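Local atomic coordinates of heme-binding protein A (Haemophilus parasuis 29755, PDB entry 3TPA), a protein that probably binds glutathione as the extracytoplasmic solute-binding protein of a transport system. Residues Leu292-Tyr306 with Asn365-Trp379. The protein carries 1 engineered substitution. Numbering follows the deposited sequence. Where two conformers were deposited one is given.
Sequences LHHATDKKAIVDAVY and NPNPRRTAEIIQADW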
loop_
_atom_site.group_PDB
_atom_site.type_symbol
_atom_site.label_atom_id
_atom_site.label_comp_id
_atom_site.label_asym_id
_atom_site.label_seq_id
_atom_site.Cartn_x
_atom_site.Cartn_y
_atom_site.Cartn_z
ATOM N N LEU A 292 24.700 -12.460 -11.610
ATOM C CA LEU A 292 23.691 -13.088 -10.749
ATOM C C LEU A 292 22.292 -12.810 -11.256
ATOM O O LEU A 292 21.385 -13.621 -11.086
ATOM C CB LEU A 292 23.829 -12.567 -9.324
ATOM C CG LEU A 292 25.172 -12.934 -8.714
ATOM C CD1 LEU A 292 25.294 -12.389 -7.316
ATOM C CD2 LEU A 292 25.372 -14.468 -8.745
ATOM N N HIS A 293 22.130 -11.644 -11.879
ATOM C CA HIS A 293 20.844 -11.212 -12.454
ATOM C C HIS A 293 20.536 -12.092 -13.672
ATOM O O HIS A 293 19.437 -12.624 -13.800
ATOM C CB HIS A 293 20.914 -9.717 -12.816
ATOM C CG HIS A 293 19.580 -9.060 -12.966
ATOM N ND1 HIS A 293 19.341 -7.747 -12.575
ATOM C CD2 HIS A 293 18.406 -9.525 -13.451
ATOM C CE1 HIS A 293 18.083 -7.446 -12.823
ATOM N NE2 HIS A 293 17.488 -8.510 -13.359
ATOM N N HIS A 294 21.522 -12.275 -14.547
ATOM C CA HIS A 294 21.372 -13.187 -15.684
ATOM C C HIS A 294 21.083 -14.616 -15.251
ATOM O O HIS A 294 20.477 -15.367 -15.996
ATOM C CB HIS A 294 22.623 -13.196 -16.586
ATOM C CG HIS A 294 22.679 -12.064 -17.561
ATOM N ND1 HIS A 294 21.795 -11.945 -18.611
ATOM C CD2 HIS A 294 23.516 -11.007 -17.651
ATOM C CE1 HIS A 294 22.076 -10.854 -19.301
ATOM N NE2 HIS A 294 23.124 -10.274 -18.748
ATOM N N ALA A 295 21.533 -14.993 -14.057
ATOM C CA ALA A 295 21.340 -16.351 -13.562
ATOM C C ALA A 295 20.153 -16.458 -12.611
ATOM O O ALA A 295 20.097 -17.364 -11.794
ATOM C CB ALA A 295 22.603 -16.860 -12.887
ATOM N N THR A 296 19.228 -15.509 -12.712
ATOM C CA THR A 296 17.999 -15.524 -11.922
ATOM C C THR A 296 16.856 -15.837 -12.885
ATOM O O THR A 296 16.519 -15.033 -13.755
ATOM C CB THR A 296 17.755 -14.174 -11.165
ATOM O OG1 THR A 296 18.862 -13.897 -10.302
ATOM C CG2 THR A 296 16.486 -14.232 -10.304
ATOM N N ASP A 297 16.294 -17.037 -12.744
ATOM C CA ASP A 297 15.212 -17.508 -13.608
ATOM C C ASP A 297 13.899 -16.968 -13.054
ATOM O O ASP A 297 13.255 -17.623 -12.244
ATOM C CB ASP A 297 15.173 -19.043 -13.599
ATOM C CG ASP A 297 14.365 -19.621 -14.755
ATOM O OD1 ASP A 297 13.500 -18.912 -15.299
ATOM O OD2 ASP A 297 14.585 -20.801 -15.111
ATOM N N LYS A 298 13.517 -15.762 -13.470
ATOM C CA LYS A 298 12.350 -15.099 -12.892
ATOM C C LYS A 298 11.045 -15.825 -13.239
ATOM O O LYS A 298 10.164 -15.954 -12.397
ATOM C CB LYS A 298 12.273 -13.632 -13.330
ATOM C CG LYS A 298 13.530 -12.793 -12.983
ATOM C CD LYS A 298 13.414 -11.340 -13.464
ATOM C CE LYS A 298 14.745 -10.592 -13.312
ATOM N NZ LYS A 298 14.597 -9.127 -13.591
ATOM N N LYS A 299 10.913 -16.277 -14.483
ATOM C CA LYS A 299 9.705 -16.999 -14.893
ATOM C C LYS A 299 9.515 -18.280 -14.070
ATOM O O LYS A 299 8.410 -18.570 -13.630
ATOM C CB LYS A 299 9.746 -17.349 -16.380
ATOM C CG LYS A 299 8.481 -18.049 -16.902
ATOM C CD LYS A 299 8.724 -18.682 -18.277
ATOM C CE LYS A 299 7.443 -19.251 -18.884
ATOM N NZ LYS A 299 6.838 -20.355 -18.085
ATOM N N ALA A 300 10.597 -19.035 -13.871
ATOM C CA ALA A 300 10.554 -20.230 -13.013
ATOM C C ALA A 300 10.097 -19.879 -11.594
ATOM O O ALA A 300 9.266 -20.555 -11.023
ATOM C CB ALA A 300 11.934 -20.914 -12.957
ATOM N N ILE A 301 10.662 -18.817 -11.030
ATOM C CA ILE A 301 10.314 -18.400 -9.671
ATOM C C ILE A 301 8.838 -18.055 -9.555
ATOM O O ILE A 301 8.128 -18.577 -8.702
ATOM C CB ILE A 301 11.161 -17.187 -9.224
ATOM C CG1 ILE A 301 12.625 -17.599 -9.149
ATOM C CG2 ILE A 301 10.690 -16.644 -7.874
ATOM C CD1 ILE A 301 13.580 -16.450 -8.893
ATOM N N VAL A 302 8.376 -17.179 -10.430
ATOM C CA VAL A 302 6.987 -16.751 -10.395
ATOM C C VAL A 302 6.077 -17.942 -10.597
ATOM O O VAL A 302 5.097 -18.102 -9.885
ATOM C CB VAL A 302 6.697 -15.695 -11.484
ATOM C CG1 VAL A 302 5.206 -15.422 -11.576
ATOM C CG2 VAL A 302 7.465 -14.415 -11.190
ATOM N N ASP A 303 6.414 -18.789 -11.566
ATOM C CA ASP A 303 5.620 -19.995 -11.836
ATOM C C ASP A 303 5.539 -20.927 -10.638
ATOM O O ASP A 303 4.447 -21.339 -10.248
ATOM C CB ASP A 303 6.161 -20.736 -13.057
ATOM C CG ASP A 303 5.702 -20.108 -14.364
ATOM O OD1 ASP A 303 4.798 -19.248 -14.318
ATOM O OD2 ASP A 303 6.222 -20.478 -15.433
ATOM N N ALA A 304 6.692 -21.262 -10.058
ATOM C CA ALA A 304 6.732 -22.148 -8.891
ATOM C C ALA A 304 6.175 -21.532 -7.609
ATOM O O ALA A 304 5.466 -22.192 -6.849
ATOM C CB ALA A 304 8.150 -22.617 -8.645
ATOM N N VAL A 305 6.514 -20.275 -7.358
ATOM C CA VAL A 305 6.191 -19.646 -6.081
ATOM C C VAL A 305 4.766 -19.077 -5.973
ATOM O O VAL A 305 4.101 -19.270 -4.964
ATOM C CB VAL A 305 7.206 -18.551 -5.753
ATOM C CG1 VAL A 305 6.766 -17.746 -4.523
ATOM C CG2 VAL A 305 8.584 -19.169 -5.554
ATOM N N TYR A 306 4.304 -18.373 -7.006
ATOM C CA TYR A 306 3.034 -17.641 -6.899
ATOM C C TYR A 306 1.817 -18.409 -7.399
ATOM O O TYR A 306 0.690 -17.938 -7.284
ATOM C CB TYR A 306 3.121 -16.277 -7.593
ATOM C CG TYR A 306 4.127 -15.340 -6.950
ATOM C CD1 TYR A 306 3.723 -14.311 -6.108
ATOM C CD2 TYR A 306 5.483 -15.484 -7.203
ATOM C CE1 TYR A 306 4.665 -13.454 -5.521
ATOM C CE2 TYR A 306 6.412 -14.657 -6.631
ATOM C CZ TYR A 306 6.009 -13.640 -5.795
ATOM O OH TYR A 306 6.973 -12.817 -5.237
ATOM N N ASN A 365 5.663 -12.049 -1.368
ATOM C CA ASN A 365 6.296 -13.345 -1.679
ATOM C C ASN A 365 5.825 -14.469 -0.751
ATOM O O ASN A 365 6.290 -14.576 0.384
ATOM C CB ASN A 365 7.840 -13.231 -1.667
ATOM C CG ASN A 365 8.518 -14.457 -2.258
ATOM O OD1 ASN A 365 7.921 -15.532 -2.304
ATOM N ND2 ASN A 365 9.769 -14.304 -2.718
ATOM N N PRO A 366 4.902 -15.317 -1.241
ATOM C CA PRO A 366 4.298 -16.396 -0.444
ATOM C C PRO A 366 5.205 -17.604 -0.204
ATOM O O PRO A 366 4.805 -18.526 0.515
ATOM C CB PRO A 366 3.103 -16.828 -1.300
ATOM C CG PRO A 366 3.533 -16.546 -2.688
ATOM C CD PRO A 366 4.345 -15.272 -2.605
ATOM N N ASN A 367 6.400 -17.606 -0.783
ATOM C CA ASN A 367 7.329 -18.716 -0.577
ATOM C C ASN A 367 8.783 -18.320 -0.813
ATOM O O ASN A 367 9.377 -18.738 -1.791
ATOM C CB ASN A 367 6.964 -19.891 -1.485
ATOM C CG ASN A 367 7.573 -21.190 -1.025
ATOM O OD1 ASN A 367 8.497 -21.203 -0.221
ATOM N ND2 ASN A 367 7.045 -22.297 -1.525
ATOM N N PRO A 368 9.360 -17.521 0.106
ATOM C CA PRO A 368 10.764 -17.109 0.009
ATOM C C PRO A 368 11.693 -18.322 -0.007
ATOM O O PRO A 368 12.711 -18.284 -0.696
ATOM C CB PRO A 368 10.983 -16.297 1.293
ATOM C CG PRO A 368 9.628 -15.893 1.746
ATOM C CD PRO A 368 8.701 -16.968 1.305
ATOM N N ARG A 369 11.346 -19.382 0.727
ATOM C CA ARG A 369 12.192 -20.570 0.801
ATOM C C ARG A 369 12.377 -21.192 -0.576
ATOM O O ARG A 369 13.489 -21.518 -0.979
ATOM C CB ARG A 369 11.607 -21.591 1.786
ATOM C CG ARG A 369 12.337 -22.935 1.848
ATOM C CD ARG A 369 13.713 -22.840 2.490
ATOM N NE ARG A 369 13.687 -22.173 3.788
ATOM C CZ ARG A 369 14.733 -22.107 4.606
ATOM N NH1 ARG A 369 14.643 -21.471 5.761
ATOM N NH2 ARG A 369 15.875 -22.682 4.261
ATOM N N ARG A 370 11.277 -21.354 -1.301
ATOM C CA ARG A 370 11.363 -21.934 -2.644
ATOM C C ARG A 370 12.044 -20.992 -3.629
ATOM O O ARG A 370 12.782 -21.435 -4.501
ATOM C CB ARG A 370 9.992 -22.353 -3.178
ATOM C CG ARG A 370 10.068 -22.959 -4.585
ATOM C CD ARG A 370 10.662 -24.368 -4.552
ATOM N NE ARG A 370 10.654 -25.017 -5.860
ATOM C CZ ARG A 370 9.568 -25.505 -6.455
ATOM N NH1 ARG A 370 8.378 -25.416 -5.873
ATOM N NH2 ARG A 370 9.671 -26.084 -7.642
ATOM N N THR A 371 11.778 -19.696 -3.501
ATOM C CA THR A 371 12.504 -18.684 -4.256
ATOM C C THR A 371 14.005 -18.915 -4.053
ATOM O O THR A 371 14.762 -19.077 -5.003
ATOM C CB THR A 371 12.151 -17.256 -3.763
ATOM O OG1 THR A 371 10.738 -17.038 -3.853
ATOM C CG2 THR A 371 12.880 -16.196 -4.595
ATOM N N ALA A 372 14.429 -18.959 -2.798
ATOM C CA ALA A 372 15.848 -19.133 -2.497
ATOM C C ALA A 372 16.431 -20.418 -3.108
ATOM O O ALA A 372 17.563 -20.430 -3.594
ATOM C CB ALA A 372 16.081 -19.102 -0.981
ATOM N N GLU A 373 15.664 -21.504 -3.060
ATOM C CA GLU A 373 16.153 -22.799 -3.544
ATOM C C GLU A 373 16.390 -22.787 -5.048
ATOM O O GLU A 373 17.385 -23.322 -5.540
ATOM C CB GLU A 373 15.165 -23.922 -3.181
ATOM C CG GLU A 373 15.235 -24.345 -1.736
ATOM C CD GLU A 373 14.090 -25.252 -1.330
ATOM O OE1 GLU A 373 13.205 -25.521 -2.172
ATOM O OE2 GLU A 373 14.069 -25.687 -0.158
ATOM N N ILE A 374 15.464 -22.184 -5.781
ATOM C CA ILE A 374 15.569 -22.129 -7.242
ATOM C C ILE A 374 16.809 -21.345 -7.636
ATOM O O ILE A 374 17.615 -21.762 -8.483
ATOM C CB ILE A 374 14.321 -21.461 -7.862
ATOM C CG1 ILE A 374 13.119 -22.401 -7.759
ATOM C CG2 ILE A 374 14.568 -21.068 -9.327
ATOM C CD1 ILE A 374 11.817 -21.714 -7.974
ATOM N N ILE A 375 16.977 -20.202 -6.993
ATOM C CA ILE A 375 18.136 -19.356 -7.256
ATOM C C ILE A 375 19.434 -20.064 -6.884
ATOM O O ILE A 375 20.378 -20.062 -7.653
ATOM C CB ILE A 375 18.006 -18.019 -6.518
ATOM C CG1 ILE A 375 17.061 -17.111 -7.298
ATOM C CG2 ILE A 375 19.344 -17.348 -6.384
ATOM C CD1 ILE A 375 15.997 -16.492 -6.439
ATOM N N GLN A 376 19.466 -20.689 -5.711
ATOM C CA GLN A 376 20.635 -21.460 -5.291
ATOM C C GLN A 376 21.086 -22.479 -6.360
ATOM O O GLN A 376 22.282 -22.603 -6.632
ATOM C CB GLN A 376 20.354 -22.176 -3.968
ATOM C CG GLN A 376 21.453 -23.126 -3.513
ATOM C CD GLN A 376 21.065 -23.878 -2.244
ATOM O OE1 GLN A 376 19.983 -24.452 -2.161
ATOM N NE2 GLN A 376 21.937 -23.859 -1.247
ATOM N N ALA A 377 20.132 -23.188 -6.963
ATOM C CA ALA A 377 20.444 -24.238 -7.951
ATOM C C ALA A 377 21.025 -23.690 -9.242
ATOM O O ALA A 377 21.943 -24.282 -9.818
ATOM C CB ALA A 377 19.201 -25.092 -8.263
ATOM N N ASP A 378 20.483 -22.571 -9.716
ATOM C CA ASP A 378 21.019 -21.930 -10.918
ATOM C C ASP A 378 22.356 -21.263 -10.624
ATOM O O ASP A 378 23.311 -21.399 -11.388
ATOM C CB ASP A 378 20.023 -20.929 -11.510
ATOM C CG ASP A 378 18.855 -21.617 -12.198
ATOM O OD1 ASP A 378 19.086 -22.695 -12.781
ATOM O OD2 ASP A 378 17.717 -21.096 -12.153
ATOM N N TRP A 379 22.439 -20.545 -9.512
ATOM C CA TRP A 379 23.703 -19.914 -9.167
ATOM C C TRP A 379 24.833 -20.954 -9.075
ATOM O O TRP A 379 25.955 -20.697 -9.505
ATOM C CB TRP A 379 23.586 -19.093 -7.879
ATOM C CG TRP A 379 22.841 -17.766 -8.039
ATOM C CD1 TRP A 379 22.175 -17.315 -9.145
ATOM C CD2 TRP A 379 22.715 -16.732 -7.053
ATOM N NE1 TRP A 379 21.620 -16.081 -8.900
ATOM C CE2 TRP A 379 21.938 -15.699 -7.624
ATOM C CE3 TRP A 379 23.168 -16.590 -5.736
ATOM C CZ2 TRP A 379 21.618 -14.530 -6.931
ATOM C CZ3 TRP A 379 22.838 -15.437 -5.041
ATOM C CH2 TRP A 379 22.076 -14.417 -5.644
HETATM O O HOH W 1 17.626 -18.787 -10.904
HETATM O O HOH W 2 15.977 -22.411 -13.806
HETATM O O HOH W 3 4.874 -22.413 -3.541
HETATM O O HOH W 4 5.591 -24.986 -6.763
#
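The indole of Trp379 is a flat slab filling the slot between two branched aliphatic chains: Leu292 CD2 sits over one face, 3.9 Å from the centroid of the five-membered ring in a CH-pi contact, and Ile375 CG2 of its own helix covers the opposite face. Its NE1 donates to Leu292 O (3.3 Å, on a lone pair in the carbonyl plane), an oxygen near the helix end that also accepts from Thr296 OG1 and, weakly, from Ala295 N. Ala295, small enough to let the indole edge close, brings CB to 3.8 Å from Trp379 CD1. Past Asp297, which N-caps the next helix by accepting from Ala300 N, helices 298-306 and 368-379 run roughly antiparallel (148°), their axes approaching to 9.2 Å, on one flank of the mixed six-stranded sheet in this periplasmic-binding-protein-type fold; Tyr306, Asn365 and Thr371 reach its strand 478-491. Ile301, with CG1 beside the backbone N (chi1 -65°), pushes CD1 tightly against Ile375 CD1 (3.4 Å), while its CG2 meets Thr371 CG2. The small Ala304 leaves room for Ile374 CD1 and for a face of the Arg370 guanidinium. The forked Val305 sends CG1 toward Asn365 OD1 and Asn367 CB, and CG2 to 3.5 Å from Thr371 OG1. The rigid Pro366 lays CD over one face of Tyr306, 3.5 Å from CE1, while the phenol OH hydrogen-bonds to Ser364 O. Between the acidic side chains a water donates to both Asp297 OD2 and Asp378 OD2, probably easing the closeness of two carboxylates; Asp378 also pairs with Lys381.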